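Local coordinates for fusolin (Anomala cuprea entomopoxvirus, PDB 4YN1), which builds the crystalline spindles that enhance viral virulence and probably acts on chitin as a lytic polysaccharide monooxygenase, at residues Q39-K44 against F105-G110; Y61-D66 against T109-V114; W117-I122 against D230-N235; E135-P140 against A185-T190. All coordinates share one frame; numbering follows the deposited sequence.

Interaction 1: residues Q39-K44 against F105-G110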
loop_
_atom_site.group_PDB
_atom_site.type_symbol
_atom_site.label_atom_id
_atom_site.label_comp_id
_atom_site.label_asym_id
_atom_site.label_seq_id
_atom_site.Cartn_x
_atom_site.Cartn_y
_atom_site.Cartn_z
ATOM N N GLN A 39 10.463 13.668 1.638
ATOM C CA GLN A 39 11.760 14.175 2.024
ATOM C C GLN A 39 12.890 13.228 1.729
ATOM O O GLN A 39 13.961 13.681 1.359
ATOM C CB GLN A 39 11.736 14.656 3.458
ATOM C CG GLN A 39 10.908 15.925 3.550
ATOM C CD GLN A 39 10.809 16.500 4.927
ATOM O OE1 GLN A 39 11.037 15.820 5.927
ATOM N NE2 GLN A 39 10.391 17.759 5.003
ATOM N N TYR A 40 12.624 11.928 1.770
ATOM C CA TYR A 40 13.615 10.919 1.419
ATOM C C TYR A 40 14.040 11.083 -0.042
ATOM O O TYR A 40 15.236 11.080 -0.375
ATOM C CB TYR A 40 13.006 9.520 1.653
ATOM C CG TYR A 40 13.921 8.385 1.297
ATOM C CD1 TYR A 40 14.826 7.883 2.226
ATOM C CD2 TYR A 40 13.959 7.874 0.005
ATOM C CE1 TYR A 40 15.740 6.904 1.883
ATOM C CE2 TYR A 40 14.851 6.862 -0.341
ATOM C CZ TYR A 40 15.761 6.401 0.599
ATOM O OH TYR A 40 16.678 5.438 0.283
ATOM N N VAL A 41 13.062 11.189 -0.925
ATOM C CA VAL A 41 13.367 11.328 -2.358
ATOM C C VAL A 41 14.009 12.687 -2.630
ATOM O O VAL A 41 14.968 12.782 -3.395
ATOM C CB VAL A 41 12.100 11.092 -3.213
ATOM C CG1 VAL A 41 12.353 11.423 -4.682
ATOM C CG2 VAL A 41 11.651 9.648 -3.058
ATOM N N PHE A 42 13.468 13.720 -2.010
ATOM C CA PHE A 42 13.976 15.090 -2.161
ATOM C C PHE A 42 15.458 15.108 -1.758
ATOM O O PHE A 42 16.299 15.518 -2.550
ATOM C CB PHE A 42 13.164 16.037 -1.296
ATOM C CG PHE A 42 13.531 17.500 -1.425
ATOM C CD1 PHE A 42 12.964 18.290 -2.416
ATOM C CD2 PHE A 42 14.402 18.097 -0.526
ATOM C CE1 PHE A 42 13.258 19.660 -2.493
ATOM C CE2 PHE A 42 14.741 19.451 -0.645
ATOM C CZ PHE A 42 14.174 20.218 -1.627
ATOM N N ASN A 43 15.780 14.581 -0.557
ATOM C CA ASN A 43 17.170 14.515 -0.091
ATOM C C ASN A 43 18.054 13.559 -0.893
ATOM O O ASN A 43 19.254 13.822 -1.039
ATOM C CB ASN A 43 17.226 14.185 1.394
ATOM C CG ASN A 43 16.755 15.313 2.239
ATOM O OD1 ASN A 43 16.584 16.436 1.781
ATOM N ND2 ASN A 43 16.517 15.043 3.489
ATOM N N LYS A 44 17.490 12.502 -1.468
ATOM C CA LYS A 44 18.258 11.591 -2.326
ATOM C C LYS A 44 18.701 12.344 -3.591
ATOM O O LYS A 44 19.865 12.241 -3.990
ATOM C CB LYS A 44 17.421 10.369 -2.714
ATOM C CG LYS A 44 18.127 9.284 -3.499
ATOM C CD LYS A 44 17.216 8.051 -3.587
ATOM C CE LYS A 44 17.644 7.050 -4.625
ATOM N NZ LYS A 44 16.704 5.899 -4.657
ATOM N N PHE A 105 9.778 5.216 -14.817
ATOM C CA PHE A 105 8.815 5.376 -13.719
ATOM C C PHE A 105 9.326 6.246 -12.586
ATOM O O PHE A 105 8.691 6.310 -11.528
ATOM C CB PHE A 105 8.409 3.991 -13.233
ATOM C CG PHE A 105 7.670 3.237 -14.307
ATOM C CD1 PHE A 105 6.359 3.558 -14.626
ATOM C CD2 PHE A 105 8.300 2.231 -15.034
ATOM C CE1 PHE A 105 5.685 2.876 -15.636
ATOM C CE2 PHE A 105 7.634 1.574 -16.059
ATOM C CZ PHE A 105 6.330 1.900 -16.358
ATOM N N GLY A 106 10.432 6.949 -12.803
ATOM C CA GLY A 106 10.953 7.864 -11.799
ATOM C C GLY A 106 11.499 7.132 -10.595
ATOM O O GLY A 106 11.889 5.968 -10.694
ATOM N N ASP A 107 11.480 7.804 -9.453
ATOM C CA ASP A 107 11.917 7.249 -8.176
ATOM C C ASP A 107 10.773 7.421 -7.206
ATOM O O ASP A 107 10.452 8.542 -6.834
ATOM C CB ASP A 107 13.161 7.958 -7.654
ATOM C CG ASP A 107 13.727 7.328 -6.397
ATOM O OD1 ASP A 107 12.937 6.889 -5.547
ATOM O OD2 ASP A 107 14.952 7.343 -6.227
ATOM N N LYS A 108 10.155 6.313 -6.790
ATOM C CA LYS A 108 9.054 6.338 -5.825
ATOM C C LYS A 108 9.466 5.620 -4.550
ATOM O O LYS A 108 8.603 5.264 -3.743
ATOM C CB LYS A 108 7.838 5.668 -6.442
ATOM C CG LYS A 108 7.379 6.362 -7.711
ATOM C CD LYS A 108 6.378 5.542 -8.404
ATOM C CE LYS A 108 5.728 6.269 -9.571
ATOM N NZ LYS A 108 6.108 5.649 -10.827
ATOM N N THR A 109 10.787 5.471 -4.324
ATOM C CA THR A 109 11.299 4.691 -3.175
ATOM C C THR A 109 10.995 5.236 -1.791
ATOM O O THR A 109 11.077 4.484 -0.802
ATOM C CB THR A 109 12.788 4.411 -3.305
ATOM O OG1 THR A 109 13.481 5.644 -3.216
ATOM C CG2 THR A 109 13.132 3.661 -4.572
ATOM N N GLY A 110 10.619 6.500 -1.709
ATOM C CA GLY A 110 10.218 7.097 -0.462
ATOM C C GLY A 110 9.020 6.352 0.096
ATOM O O GLY A 110 8.867 6.242 1.306
HETATM O O HOH W 1 16.472 4.399 -2.337
#

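Interaction 2: residues Y61-D66 against T109-V114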
loop_
_atom_site.group_PDB
_atom_site.type_symbol
_atom_site.label_atom_id
_atom_site.label_comp_id
_atom_site.label_asym_id
_atom_site.label_seq_id
_atom_site.Cartn_x
_atom_site.Cartn_y
_atom_site.Cartn_z
ATOM N N TYR A 61 6.623 14.072 -8.165
ATOM C CA TYR A 61 6.286 13.075 -9.175
ATOM C C TYR A 61 5.815 11.793 -8.476
ATOM O O TYR A 61 4.882 11.169 -8.913
ATOM C CB TYR A 61 7.530 12.789 -10.035
ATOM C CG TYR A 61 7.323 11.762 -11.119
ATOM C CD1 TYR A 61 6.852 12.131 -12.377
ATOM C CD2 TYR A 61 7.639 10.428 -10.908
ATOM C CE1 TYR A 61 6.725 11.201 -13.402
ATOM C CE2 TYR A 61 7.556 9.496 -11.941
ATOM C CZ TYR A 61 7.124 9.894 -13.192
ATOM O OH TYR A 61 6.957 8.946 -14.149
ATOM N N MET A 62 6.505 11.389 -7.414
ATOM C CA MET A 62 6.125 10.208 -6.625
ATOM C C MET A 62 4.710 10.287 -6.082
ATOM O O MET A 62 4.014 9.294 -6.104
ATOM C CB MET A 62 7.160 10.003 -5.496
ATOM C CG MET A 62 6.713 9.036 -4.424
ATOM S SD MET A 62 8.001 8.764 -3.182
ATOM C CE MET A 62 8.147 10.408 -2.541
ATOM N N PHE A 63 4.273 11.452 -5.631
ATOM C CA PHE A 63 2.910 11.634 -5.140
ATOM C C PHE A 63 1.918 11.808 -6.277
ATOM O O PHE A 63 0.797 11.302 -6.205
ATOM C CB PHE A 63 2.844 12.874 -4.269
ATOM C CG PHE A 63 3.355 12.682 -2.852
ATOM C CD1 PHE A 63 4.663 12.300 -2.613
ATOM C CD2 PHE A 63 2.595 13.078 -1.775
ATOM C CE1 PHE A 63 5.140 12.172 -1.306
ATOM C CE2 PHE A 63 3.108 13.038 -0.489
ATOM C CZ PHE A 63 4.332 12.474 -0.260
ATOM N N GLN A 64 2.290 12.630 -7.267
ATOM C CA GLN A 64 1.398 12.948 -8.385
ATOM C C GLN A 64 1.038 11.713 -9.205
ATOM O O GLN A 64 -0.115 11.561 -9.609
ATOM C CB GLN A 64 2.054 14.008 -9.265
ATOM C CG GLN A 64 1.258 14.387 -10.532
ATOM C CD GLN A 64 2.089 15.155 -11.532
ATOM O OE1 GLN A 64 3.248 14.823 -11.772
ATOM N NE2 GLN A 64 1.453 15.998 -12.330
ATOM N N GLN A 65 2.005 10.841 -9.439
ATOM C CA GLN A 65 1.811 9.600 -10.203
ATOM C C GLN A 65 1.255 8.451 -9.342
ATOM O O GLN A 65 1.627 7.314 -9.565
ATOM C CB GLN A 65 3.141 9.163 -10.818
ATOM C CG GLN A 65 3.799 10.170 -11.746
ATOM C CD GLN A 65 2.986 10.350 -12.979
ATOM O OE1 GLN A 65 2.847 9.434 -13.796
ATOM N NE2 GLN A 65 2.331 11.470 -13.073
ATOM N N ASP A 66 0.325 8.726 -8.423
ATOM C CA ASP A 66 -0.270 7.691 -7.565
ATOM C C ASP A 66 -1.019 6.607 -8.346
ATOM O O ASP A 66 -1.186 5.532 -7.827
ATOM C CB ASP A 66 -1.181 8.300 -6.499
ATOM C CG ASP A 66 -2.464 8.964 -6.957
ATOM O OD1 ASP A 66 -2.615 9.201 -8.184
ATOM O OD2 ASP A 66 -3.217 9.432 -6.086
ATOM N N THR A 109 10.787 5.471 -4.324
ATOM C CA THR A 109 11.299 4.691 -3.175
ATOM C C THR A 109 10.995 5.236 -1.791
ATOM O O THR A 109 11.077 4.484 -0.802
ATOM C CB THR A 109 12.788 4.411 -3.305
ATOM O OG1 THR A 109 13.481 5.644 -3.216
ATOM C CG2 THR A 109 13.132 3.661 -4.572
ATOM N N GLY A 110 10.619 6.500 -1.709
ATOM C CA GLY A 110 10.218 7.097 -0.462
ATOM C C GLY A 110 9.020 6.352 0.096
ATOM O O GLY A 110 8.867 6.242 1.306
ATOM N N MET A 111 8.161 5.798 -0.790
ATOM C CA MET A 111 6.974 5.047 -0.336
ATOM C C MET A 111 7.303 3.675 0.252
ATOM O O MET A 111 6.423 3.014 0.794
ATOM C CB MET A 111 5.975 4.867 -1.484
ATOM C CG MET A 111 5.358 6.144 -1.891
ATOM S SD MET A 111 4.289 6.896 -0.618
ATOM C CE MET A 111 3.986 8.452 -1.389
ATOM N N ASP A 112 8.532 3.242 0.155
ATOM C CA ASP A 112 8.925 1.957 0.683
ATOM C C ASP A 112 9.734 2.099 1.979
ATOM O O ASP A 112 10.348 1.130 2.437
ATOM C CB ASP A 112 9.719 1.221 -0.395
ATOM C CG ASP A 112 9.639 -0.282 -0.332
ATOM O OD1 ASP A 112 8.497 -0.831 -0.365
ATOM O OD2 ASP A 112 10.696 -0.918 -0.367
ATOM N N ILE A 113 9.757 3.295 2.583
ATOM C CA ILE A 113 10.439 3.438 3.844
ATOM C C ILE A 113 9.670 2.606 4.921
ATOM O O ILE A 113 8.443 2.419 4.879
ATOM C CB ILE A 113 10.668 4.924 4.275
ATOM C CG1 ILE A 113 9.340 5.643 4.563
ATOM C CG2 ILE A 113 11.569 5.676 3.280
ATOM C CD1 ILE A 113 9.440 6.992 5.108
ATOM N N VAL A 114 10.401 2.162 5.913
ATOM C CA VAL A 114 9.830 1.376 6.996
ATOM C C VAL A 114 9.331 2.338 8.081
ATOM O O VAL A 114 9.935 3.382 8.314
ATOM C CB VAL A 114 10.972 0.443 7.507
ATOM C CG1 VAL A 114 10.724 -0.048 8.914
ATOM C CG2 VAL A 114 11.231 -0.691 6.538
#

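Interaction 3: residues W117-I122 against D230-N235. With EDO (1,2-ethanediol), chain C.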
loop_
_atom_site.group_PDB
_atom_site.type_symbol
_atom_site.label_atom_id
_atom_site.label_comp_id
_atom_site.label_asym_id
_atom_site.label_seq_id
_atom_site.Cartn_x
_atom_site.Cartn_y
_atom_site.Cartn_z
ATOM N N TRP A 117 3.366 3.522 9.125
ATOM C CA TRP A 117 2.409 3.900 8.094
ATOM C C TRP A 117 0.979 3.730 8.617
ATOM O O TRP A 117 0.627 2.661 9.130
ATOM C CB TRP A 117 2.606 3.052 6.835
ATOM C CG TRP A 117 3.818 3.446 6.077
ATOM C CD1 TRP A 117 5.047 2.858 6.105
ATOM C CD2 TRP A 117 3.942 4.606 5.242
ATOM N NE1 TRP A 117 5.905 3.526 5.258
ATOM C CE2 TRP A 117 5.252 4.613 4.722
ATOM C CE3 TRP A 117 3.040 5.584 4.815
ATOM C CZ2 TRP A 117 5.656 5.527 3.746
ATOM C CZ3 TRP A 117 3.468 6.540 3.914
ATOM C CH2 TRP A 117 4.759 6.509 3.388
ATOM N N PRO A 118 0.148 4.776 8.532
ATOM C CA PRO A 118 -1.206 4.678 9.070
ATOM C C PRO A 118 -2.072 3.673 8.327
ATOM O O PRO A 118 -2.244 3.726 7.100
ATOM C CB PRO A 118 -1.733 6.117 8.959
ATOM C CG PRO A 118 -0.481 6.926 9.069
ATOM C CD PRO A 118 0.426 6.167 8.127
ATOM N N PRO A 119 -2.657 2.737 9.083
ATOM C CA PRO A 119 -3.456 1.705 8.433
ATOM C C PRO A 119 -4.949 2.021 8.423
ATOM O O PRO A 119 -5.465 2.817 9.214
ATOM C CB PRO A 119 -3.204 0.477 9.330
ATOM C CG PRO A 119 -3.125 1.081 10.697
ATOM C CD PRO A 119 -2.475 2.443 10.531
ATOM N N THR A 120 -5.649 1.323 7.564
ATOM C CA THR A 120 -7.108 1.247 7.599
ATOM C C THR A 120 -7.402 0.284 8.758
ATOM O O THR A 120 -6.873 -0.833 8.761
ATOM C CB THR A 120 -7.670 0.704 6.308
ATOM O OG1 THR A 120 -7.543 1.734 5.301
ATOM C CG2 THR A 120 -9.138 0.259 6.442
ATOM N N VAL A 121 -8.191 0.713 9.744
ATOM C CA VAL A 121 -8.594 -0.133 10.900
ATOM C C VAL A 121 -9.880 -0.875 10.577
ATOM O O VAL A 121 -10.916 -0.238 10.428
ATOM C CB VAL A 121 -8.727 0.723 12.180
ATOM C CG1 VAL A 121 -9.120 -0.129 13.382
ATOM C CG2 VAL A 121 -7.445 1.473 12.463
ATOM N N ILE A 122 -9.818 -2.235 10.508
ATOM C CA ILE A 122 -10.945 -3.106 10.166
ATOM C C ILE A 122 -11.473 -3.747 11.438
ATOM O O ILE A 122 -10.798 -4.583 12.026
ATOM C CB ILE A 122 -10.512 -4.144 9.127
ATOM C CG1 ILE A 122 -9.967 -3.417 7.861
ATOM C CG2 ILE A 122 -11.701 -5.068 8.800
ATOM C CD1 ILE A 122 -9.189 -4.261 6.926
ATOM N N ASP A 230 -1.891 -0.469 3.684
ATOM C CA ASP A 230 -1.688 -0.669 5.117
ATOM C C ASP A 230 -3.023 -0.952 5.791
ATOM O O ASP A 230 -3.983 -0.181 5.655
ATOM C CB ASP A 230 -0.978 0.546 5.741
ATOM C CG ASP A 230 0.403 0.770 5.097
ATOM O OD1 ASP A 230 1.258 -0.134 5.192
ATOM O OD2 ASP A 230 0.608 1.836 4.455
ATOM N N ALA A 231 -3.044 -2.005 6.616
ATOM C CA ALA A 231 -4.262 -2.386 7.345
ATOM C C ALA A 231 -3.962 -3.049 8.686
ATOM O O ALA A 231 -2.855 -3.523 8.930
ATOM C CB ALA A 231 -5.096 -3.315 6.467
ATOM N N VAL A 232 -4.956 -3.074 9.540
ATOM C CA VAL A 232 -4.900 -3.745 10.846
ATOM C C VAL A 232 -6.316 -4.096 11.258
ATOM O O VAL A 232 -7.253 -3.349 10.963
ATOM C CB VAL A 232 -4.193 -2.814 11.902
ATOM C CG1 VAL A 232 -5.041 -1.591 12.241
ATOM C CG2 VAL A 232 -3.831 -3.591 13.153
ATOM N N PHE A 233 -6.474 -5.203 11.963
ATOM C CA PHE A 233 -7.756 -5.576 12.501
ATOM C C PHE A 233 -7.871 -5.065 13.920
ATOM O O PHE A 233 -6.904 -5.109 14.679
ATOM C CB PHE A 233 -7.953 -7.100 12.491
ATOM C CG PHE A 233 -8.085 -7.686 11.118
ATOM C CD1 PHE A 233 -9.176 -7.381 10.318
ATOM C CD2 PHE A 233 -7.118 -8.546 10.613
ATOM C CE1 PHE A 233 -9.301 -7.931 9.044
ATOM C CE2 PHE A 233 -7.238 -9.078 9.332
ATOM C CZ PHE A 233 -8.332 -8.774 8.560
ATOM N N ALA A 234 -9.037 -4.557 14.287
ATOM C CA ALA A 234 -9.293 -4.192 15.675
ATOM C C ALA A 234 -10.089 -5.341 16.314
ATOM O O ALA A 234 -11.260 -5.569 15.995
ATOM C CB ALA A 234 -10.058 -2.866 15.778
ATOM N N ASN A 235 -9.439 -6.072 17.228
ATOM C CA ASN A 235 -10.074 -7.176 17.947
ATOM C C ASN A 235 -11.153 -6.601 18.830
ATOM O O ASN A 235 -10.975 -5.515 19.381
ATOM C CB ASN A 235 -9.063 -7.979 18.755
ATOM C CG ASN A 235 -8.238 -8.899 17.879
ATOM O OD1 ASN A 235 -8.600 -10.039 17.612
ATOM N ND2 ASN A 235 -7.154 -8.412 17.348
HETATM C C1 EDO C . -4.626 -5.187 16.873
HETATM O O1 EDO C . -4.907 -6.322 16.079
HETATM C C2 EDO C . -5.299 -5.351 18.262
HETATM O O2 EDO C . -6.714 -5.513 18.118
HETATM O O HOH W 2 -0.819 4.061 4.621
HETATM O O HOH W 3 -5.232 1.541 4.058
#

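Interaction 4: residues E135-P140 against A185-T190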
loop_
_atom_site.group_PDB
_atom_site.type_symbol
_atom_site.label_atom_id
_atom_site.label_comp_id
_atom_site.label_asym_id
_atom_site.label_seq_id
_atom_site.Cartn_x
_atom_site.Cartn_y
_atom_site.Cartn_z
ATOM N N GLU A 135 -14.319 -6.341 0.753
ATOM C CA GLU A 135 -14.630 -6.036 -0.644
ATOM C C GLU A 135 -13.646 -4.966 -1.050
ATOM O O GLU A 135 -13.838 -3.791 -0.754
ATOM C CB GLU A 135 -16.046 -5.562 -0.842
ATOM C CG GLU A 135 -16.362 -5.331 -2.301
ATOM C CD GLU A 135 -17.715 -4.685 -2.463
ATOM O OE1 GLU A 135 -17.952 -3.640 -1.815
ATOM O OE2 GLU A 135 -18.485 -5.141 -3.335
ATOM N N LEU A 136 -12.591 -5.356 -1.710
ATOM C CA LEU A 136 -11.575 -4.396 -2.115
ATOM C C LEU A 136 -12.097 -3.585 -3.292
ATOM O O LEU A 136 -12.691 -4.156 -4.203
ATOM C CB LEU A 136 -10.299 -5.151 -2.499
ATOM C CG LEU A 136 -9.062 -4.330 -2.842
ATOM C CD1 LEU A 136 -7.824 -4.863 -2.150
ATOM C CD2 LEU A 136 -8.825 -4.267 -4.299
ATOM N N GLU A 137 -11.871 -2.277 -3.297
ATOM C CA GLU A 137 -12.240 -1.477 -4.469
ATOM C C GLU A 137 -10.972 -0.952 -5.097
ATOM O O GLU A 137 -10.187 -0.270 -4.437
ATOM C CB GLU A 137 -13.162 -0.324 -4.070
ATOM C CG GLU A 137 -13.714 0.481 -5.255
ATOM C CD GLU A 137 -14.403 1.774 -4.868
ATOM O OE1 GLU A 137 -13.718 2.621 -4.260
ATOM O OE2 GLU A 137 -15.590 1.981 -5.215
ATOM N N PHE A 138 -10.802 -1.193 -6.385
ATOM C CA PHE A 138 -9.675 -0.677 -7.149
ATOM C C PHE A 138 -10.259 0.347 -8.116
ATOM O O PHE A 138 -11.252 0.075 -8.807
ATOM C CB PHE A 138 -8.938 -1.806 -7.878
ATOM C CG PHE A 138 -7.693 -1.322 -8.552
ATOM C CD1 PHE A 138 -7.736 -0.809 -9.840
ATOM C CD2 PHE A 138 -6.462 -1.402 -7.917
ATOM C CE1 PHE A 138 -6.583 -0.352 -10.460
ATOM C CE2 PHE A 138 -5.329 -0.871 -8.512
ATOM C CZ PHE A 138 -5.378 -0.406 -9.802
ATOM N N CYS A 139 -9.644 1.529 -8.130
ATOM C CA CYS A 139 -10.091 2.706 -8.866
ATOM C C CYS A 139 -9.243 2.876 -10.156
ATOM O O CYS A 139 -8.102 3.308 -10.092
ATOM C CB CYS A 139 -9.980 3.897 -7.927
ATOM S SG CYS A 139 -10.575 5.459 -8.608
ATOM N N PRO A 140 -9.733 2.415 -11.318
ATOM C CA PRO A 140 -8.947 2.522 -12.559
ATOM C C PRO A 140 -9.064 3.937 -13.138
ATOM O O PRO A 140 -10.171 4.510 -13.187
ATOM C CB PRO A 140 -9.611 1.493 -13.454
ATOM C CG PRO A 140 -11.019 1.537 -13.054
ATOM C CD PRO A 140 -11.062 1.871 -11.604
ATOM N N ALA A 185 -22.834 4.695 -4.908
ATOM C CA ALA A 185 -22.988 6.081 -4.458
ATOM C C ALA A 185 -22.055 6.428 -3.306
ATOM O O ALA A 185 -21.701 7.588 -3.136
ATOM C CB ALA A 185 -24.434 6.334 -4.058
ATOM N N ASP A 186 -21.623 5.433 -2.522
ATOM C CA ASP A 186 -20.709 5.684 -1.405
ATOM C C ASP A 186 -19.235 5.585 -1.781
ATOM O O ASP A 186 -18.376 5.693 -0.902
ATOM C CB ASP A 186 -21.008 4.738 -0.231
ATOM C CG ASP A 186 -20.751 3.267 -0.482
ATOM O OD1 ASP A 186 -20.481 2.897 -1.650
ATOM O OD2 ASP A 186 -20.879 2.469 0.478
ATOM N N SER A 187 -18.911 5.354 -3.061
ATOM C CA SER A 187 -17.492 5.283 -3.448
ATOM C C SER A 187 -16.944 6.765 -3.375
ATOM O O SER A 187 -17.765 7.619 -3.603
ATOM C CB SER A 187 -17.399 4.719 -4.864
ATOM O OG SER A 187 -16.063 4.594 -5.307
ATOM N N LEU A 188 -15.730 7.185 -2.999
ATOM C CA LEU A 188 -14.424 6.618 -2.753
ATOM C C LEU A 188 -13.568 6.885 -4.036
ATOM O O LEU A 188 -12.696 7.760 -4.031
ATOM C CB LEU A 188 -14.561 5.165 -2.348
ATOM C CG LEU A 188 -13.446 4.475 -1.708
ATOM C CD1 LEU A 188 -12.971 5.155 -0.378
ATOM C CD2 LEU A 188 -13.815 3.094 -1.448
ATOM N N CYS A 189 -13.954 6.282 -5.158
ATOM C CA CYS A 189 -13.265 6.451 -6.425
ATOM C C CYS A 189 -13.905 7.624 -7.161
ATOM O O CYS A 189 -14.889 7.438 -7.855
ATOM C CB CYS A 189 -13.345 5.157 -7.228
ATOM S SG CYS A 189 -12.582 5.232 -8.868
ATOM N N THR A 190 -13.396 8.845 -6.973
ATOM C CA THR A 190 -13.962 10.007 -7.682
ATOM C C THR A 190 -13.462 10.097 -9.107
ATOM O O THR A 190 -14.050 10.810 -9.926
ATOM C CB THR A 190 -13.611 11.314 -6.934
ATOM O OG1 THR A 190 -12.230 11.305 -6.638
ATOM C CG2 THR A 190 -14.399 11.464 -5.644
#

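Interaction 1: residues Q39-K44 against F105-G110
Lys44 and Asp107 reach toward each other tip to tip, and their salt bridge, 2.8 Å from Lys44 NZ to Asp107 OD2, shows how a helix can hold a loop through one extended side chain. Lys44 CG lies anti to the backbone N (chi1 -175°) and the chain beyond it is straight, which carries the ammonium out to the syn side of OD2. The other carboxylate oxygen serves its own loop: Asp107 OD1 takes Thr109 N at 2.9 Å and, on its syn lone pair, Thr109 OG1 at 2.7 Å. With both oxygens held, the rotation of the carboxylate is fixed, and the nearby ammonium would be expected to favour the charged form of the carboxylate.

The Tyr40 ring turns its edge to Thr109, Tyr40 CE2 lying 3.4 Å from Thr109 OG1. One water joins Tyr40 OH to Lys44 NZ and bonds weakly to Thr109 OG1. Beside these polar groups, Val41 CG2 sits on the bare backbone of Gly110, 3.6 Å from Gly110 N. Val41 also meets Ala58 of helix 52-64. The bond from Thr109 N to Asp107 OD1 closes an Asx turn, here leading into a short 3-10 segment docked on a helix.

Interaction 2: residues Y61-D66 against T109-V114
Met62 enters the contact with Met111 and Gly110 as a long side chain reaching from helix 52-64 to the 3-10 segment, an example of how methionine packs by its shape. From CB the chain runs outward with CG anti to the backbone N (chi1 166°), and Met62 CG meets both CG and CE of Met111 at 4.1 Å. The sulphur goes furthest into the opposing segment: Met62 SD rests 3.8 Å from Gly110 N and equally far from Met111 N, with Met111 CG beside it at 3.9 Å. A bend at the last torsion (chi3 62°) then turns the methyl aside, and Met62 CE ends in the plane of the Phe63 ring, at its edge.

Met111 answers by crossing Met62 obliquely. Its own bend at chi2 lifts CE over one face of Phe63, offset toward the rim, in a CH-pi contact with Met111 CE 4.2 Å from the ring centroid and 22° off the normal. Phe20 meets the Phe63 ring as well, and Cys14 and Gln11 of helix 10-17 touch Met111. This sulphur- and aromatic-rich cluster is part of the buried core of the helical region that follows the first strand, consistent with the variable L2 region of the monooxygenase family.

Interaction 3: residues W117-I122 against D230-N235
Asp230 O receives Thr120 N at 2.9 Å, an almost straight bond (171°) that arrives from above the carbonyl plane. A water shared with Thr120 OG1 lies 2.7 Å from the same Asp230 O, and Pro119 CA adds a CA-H...O contact. From this oxygen the parallel ladder proceeds in the usual alternation: Val232 N to Thr120 O, Ile122 N to Val232 O at 2.8 Å, and Ala234 N to Ile122 O.

Side chains sort by face. Ile122 and Phe233 lie side by side and point the same way, Ile122 CB being 3.7 Å from Phe233 CD1, with Ala231 on their face. On the other, Val232 CG1 stands between its backbone N and carbonyl carbon (chi1 69°), which brings it to 3.6 Å from Pro119 CG and to Val121 CG2 at 3.9 Å. A 1,2-ethanediol, probably from the crystallisation liquor, bonds to Phe233 O and to Asn235 N and ND2.

Trp117 CB touches Asp230 OD2 at 3.3 Å, the ring and carboxylate planes being nearly parallel but not stacked, and Asp230 OD1 forms a salt bridge with Arg10. Trp117 packs against helices 10-17 and 32-47, whereas strand 223-234 has strand 120-123 as its parallel neighbour and pairs antiparallel with strand 209-217.

Interaction 4: residues E135-P140 against A185-T190
Cys139 and Cys189 close the tight end of this contact with a covalent bond, SG to SG 2.0 Å, and illustrate how a disulfide ties an irregular loop to a regular strand. In both residues the sulphur is anti to the backbone N, and a chi3 of 69° gives the bridge a right-handed twist, with Cys139 CB and Cys189 CB 3.7 Å apart. The bridge is buried: Cys139 also touches Tyr3 and Thr5 of strand 2-6, and Cys189 touches Val195 of strand 194-203.

Two residues earlier on the strand, Glu137 points to the same side. Its chain leaves the backbone N in the anti position and stretches out until Glu137 OE2 takes a hydrogen bond from Ser187 OG at 2.7 Å, on the syn side and 20° out of the carboxylate plane. The other oxygen, OE1, bonds to Thr5 OG1, so the buried carboxylate is gripped from strand 2-6 and from the loop. Strand 131-140 runs between strands 2-6 and 194-203 in an antiparallel sheet, consistent with the immunoglobulin-like beta-sandwich of lytic polysaccharide monooxygenases.

Ser187 OG works twice, since it also accepts Cys189 N at 2.7 Å in a nearly straight bond (172°). This bond closes an ST turn whose last residue, Cys189, carries the bridge. The outer side is looser. Leu188 is exposed, though it touches Thr5 and Phe6 of strand 2-6, and its modelled closeness to Glu137 OE1 is doubtful. Asp186 OD1 lies 6.1 Å from Glu137 OE2, two like charges kept apart.

Overall arrangement
Interactions 1 and 2 share Thr109 and Gly110, so two successive helices, 32-47 and 52-64, converge on one loop, and Val41 CG2 packs 3.6 Å from Met62 CE between them. Interaction 2 is wholly buried, nearer the chain centre, and built of sulphur and aromatic groups; interaction 1 is buried but has an ionic, water-linked outer edge. Interaction 3, partly buried and held by backbone bonds, sits across the chain's centre, yet Trp117 touches Gly110 and Met111, joining the helical region to the sheet. Interaction 4, buried at its bridge but with an exposed loop side, touches none of the others; its centre is about 18 Å from that of interaction 3, and it alone relies on a covalent bridge.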